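Local coordinates for acetyl xylan esterase (Paenibacillus sp. R4, PDB 6AGQ), which probably removes acetyl groups from acetylated xylan, as a cold-active esterase of the alpha/beta-hydrolase clan, at residues E294-H299 with P307-A312. Numbering follows the deposited sequence.
Sequences EVRLYH and PFHEEA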
loop_
_atom_site.group_PDB
_atom_site.type_symbol
_atom_site.label_atom_id
_atom_site.label_comp_id
_atom_site.label_asym_id
_atom_site.label_seq_id
_atom_site.Cartn_x
_atom_site.Cartn_y
_atom_site.Cartn_z
ATOM N N GLU A 294 -7.539 -33.712 16.279
ATOM C CA GLU A 294 -8.592 -33.270 15.363
ATOM C C GLU A 294 -8.162 -31.931 14.928
ATOM O O GLU A 294 -7.583 -31.252 15.708
ATOM C CB GLU A 294 -9.909 -33.059 16.095
ATOM C CG GLU A 294 -10.679 -34.305 16.405
ATOM C CD GLU A 294 -11.929 -34.015 17.254
ATOM O OE1 GLU A 294 -12.116 -34.756 18.255
ATOM O OE2 GLU A 294 -12.710 -33.048 16.948
ATOM N N VAL A 295 -8.522 -31.540 13.726
ATOM C CA VAL A 295 -8.103 -30.293 13.132
ATOM C C VAL A 295 -9.340 -29.550 12.599
ATOM O O VAL A 295 -10.273 -30.189 12.194
ATOM C CB VAL A 295 -7.015 -30.532 12.074
ATOM C CG1 VAL A 295 -7.550 -31.306 10.837
ATOM C CG2 VAL A 295 -6.354 -29.218 11.683
ATOM N N ARG A 296 -9.404 -28.215 12.729
ATOM C CA ARG A 296 -10.386 -27.428 11.964
ATOM C C ARG A 296 -9.600 -26.577 10.929
ATOM O O ARG A 296 -8.755 -25.793 11.305
ATOM C CB ARG A 296 -11.206 -26.532 12.871
ATOM C CG ARG A 296 -12.020 -27.215 13.958
ATOM C CD ARG A 296 -13.156 -28.093 13.432
ATOM N NE ARG A 296 -13.853 -28.864 14.477
ATOM C CZ ARG A 296 -13.539 -30.100 14.894
ATOM N NH1 ARG A 296 -12.530 -30.780 14.340
ATOM N NH2 ARG A 296 -14.259 -30.686 15.871
ATOM N N LEU A 297 -9.893 -26.738 9.636
ATOM C CA LEU A 297 -9.262 -25.976 8.520
ATOM C C LEU A 297 -10.199 -24.895 8.055
ATOM O O LEU A 297 -11.273 -25.176 7.532
ATOM C CB LEU A 297 -8.984 -26.921 7.352
ATOM C CG LEU A 297 -8.326 -28.257 7.723
ATOM C CD1 LEU A 297 -8.386 -29.257 6.570
ATOM C CD2 LEU A 297 -6.894 -27.975 8.107
ATOM N N TYR A 298 -9.850 -23.653 8.331
ATOM C CA TYR A 298 -10.565 -22.480 7.855
ATOM C C TYR A 298 -9.861 -22.003 6.563
ATOM O O TYR A 298 -8.830 -21.297 6.592
ATOM C CB TYR A 298 -10.637 -21.438 8.980
ATOM C CG TYR A 298 -11.313 -22.020 10.202
ATOM C CD1 TYR A 298 -12.590 -22.582 10.104
ATOM C CD2 TYR A 298 -10.703 -22.021 11.457
ATOM C CE1 TYR A 298 -13.242 -23.145 11.212
ATOM C CE2 TYR A 298 -11.365 -22.576 12.576
ATOM C CZ TYR A 298 -12.631 -23.142 12.444
ATOM O OH TYR A 298 -13.284 -23.730 13.506
ATOM N N HIS A 299 -10.426 -22.404 5.422
ATOM C CA HIS A 299 -9.785 -22.187 4.092
ATOM C C HIS A 299 -9.463 -20.713 3.688
ATOM O O HIS A 299 -8.359 -20.444 3.150
ATOM C CB HIS A 299 -10.586 -22.892 2.968
ATOM C CG HIS A 299 -10.646 -24.394 3.101
ATOM N ND1 HIS A 299 -11.355 -25.037 4.108
ATOM C CD2 HIS A 299 -10.106 -25.378 2.343
ATOM C CE1 HIS A 299 -11.231 -26.351 3.971
ATOM N NE2 HIS A 299 -10.474 -26.585 2.911
ATOM N N PRO A 307 -14.522 -16.065 14.963
ATOM C CA PRO A 307 -15.772 -16.086 15.789
ATOM C C PRO A 307 -16.442 -17.463 15.955
ATOM O O PRO A 307 -16.820 -17.827 17.048
ATOM C CB PRO A 307 -16.715 -15.084 15.065
ATOM C CG PRO A 307 -15.866 -14.319 14.077
ATOM C CD PRO A 307 -14.442 -14.849 14.118
ATOM N N PHE A 308 -16.561 -18.189 14.849
ATOM C CA PHE A 308 -17.009 -19.642 14.759
ATOM C C PHE A 308 -16.200 -20.670 15.539
ATOM O O PHE A 308 -16.721 -21.760 15.829
ATOM C CB PHE A 308 -17.002 -20.133 13.293
ATOM C CG PHE A 308 -15.898 -19.505 12.470
ATOM C CD1 PHE A 308 -14.622 -20.059 12.435
ATOM C CD2 PHE A 308 -16.114 -18.291 11.816
ATOM C CE1 PHE A 308 -13.590 -19.446 11.701
ATOM C CE2 PHE A 308 -15.091 -17.665 11.117
ATOM C CZ PHE A 308 -13.826 -18.256 11.054
ATOM N N HIS A 309 -14.932 -20.366 15.849
ATOM C CA HIS A 309 -14.081 -21.374 16.488
ATOM C C HIS A 309 -14.461 -21.601 17.941
ATOM O O HIS A 309 -14.285 -22.699 18.463
ATOM C CB HIS A 309 -12.579 -21.077 16.383
ATOM C CG HIS A 309 -11.748 -22.283 16.692
ATOM N ND1 HIS A 309 -11.875 -23.464 15.987
ATOM C CD2 HIS A 309 -10.843 -22.528 17.674
ATOM C CE1 HIS A 309 -11.080 -24.387 16.520
ATOM N NE2 HIS A 309 -10.458 -23.850 17.558
ATOM N N GLU A 310 -15.021 -20.577 18.569
ATOM C CA GLU A 310 -15.326 -20.610 19.980
ATOM C C GLU A 310 -16.286 -21.741 20.294
ATOM O O GLU A 310 -16.036 -22.547 21.197
ATOM C CB GLU A 310 -15.877 -19.252 20.434
ATOM C CG GLU A 310 -15.476 -18.903 21.850
ATOM C CD GLU A 310 -14.032 -18.410 21.980
ATOM O OE1 GLU A 310 -13.196 -18.685 21.091
ATOM O OE2 GLU A 310 -13.734 -17.729 22.982
ATOM N N GLU A 311 -17.356 -21.804 19.508
ATOM C CA GLU A 311 -18.274 -22.910 19.528
ATOM C C GLU A 311 -17.626 -24.274 19.285
ATOM O O GLU A 311 -18.016 -25.246 19.888
ATOM C CB GLU A 311 -19.341 -22.720 18.442
ATOM C CG GLU A 311 -20.472 -23.758 18.478
ATOM C CD GLU A 311 -21.629 -23.446 17.519
ATOM O OE1 GLU A 311 -22.154 -24.431 16.915
ATOM O OE2 GLU A 311 -22.011 -22.236 17.381
ATOM N N ALA A 312 -16.721 -24.364 18.329
ATOM C CA ALA A 312 -16.053 -25.622 18.024
ATOM C C ALA A 312 -15.273 -26.138 19.281
ATOM O O ALA A 312 -15.242 -27.334 19.550
ATOM C CB ALA A 312 -15.104 -25.416 16.841
HETATM O O HOH W 1 -15.588 -29.552 17.998
#
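Tyr298 reaches from the strand to Phe308 and His309, where the chain enters helix 309-320. Its CB points toward segment 307-312, and chi1 of -58°, with CG anti to the carbonyl carbon, brings the ring against Phe308. From CG outward one face of the ring lies against that residue. Tyr298 CG and CD1 each meet Phe308 CE1 at 3.7 Å, and Tyr298 CE1 meets Phe308 CD1 at 3.6 Å. CD2 and CE2 also lie near Phe308 CE1, and CZ near Phe308 CD1. The pair is edge-to-face: the Phe308 edge sits over the centre of the Tyr298 ring, with planes at 60°. CE2 and CZ approach His309 ND1. At the tip, Tyr298 OH hydrogen-bonds His309 ND1 over 2.9 Å, and either atom could be the donor. The hydroxyl lies at the edge of the imidazole, in its plane.

Strand 293-298 is an edge strand of the central sheet within this chain, and helix 309-320 packs beside it. This is the C-terminal strand-loop-helix of an alpha/beta-hydrolase fold. Phe308 also meets Tyr301 edge-to-face.

Two residues back, Arg296 CG touches the His309 edge at CE1, 3.9 Å away. Its chain then bends at chi2 (-66°) and carries the guanidinium back along the strand. Arg296 NH2 forms a salt bridge with Glu294 OE2 at 3.0 Å, and Arg296 NH1 hydrogen-bonds Val295 O from above the carbonyl plane. Arg296 NH2 also donates to a water, whose O lies 2.7 Å from Ala312 O and donates to it.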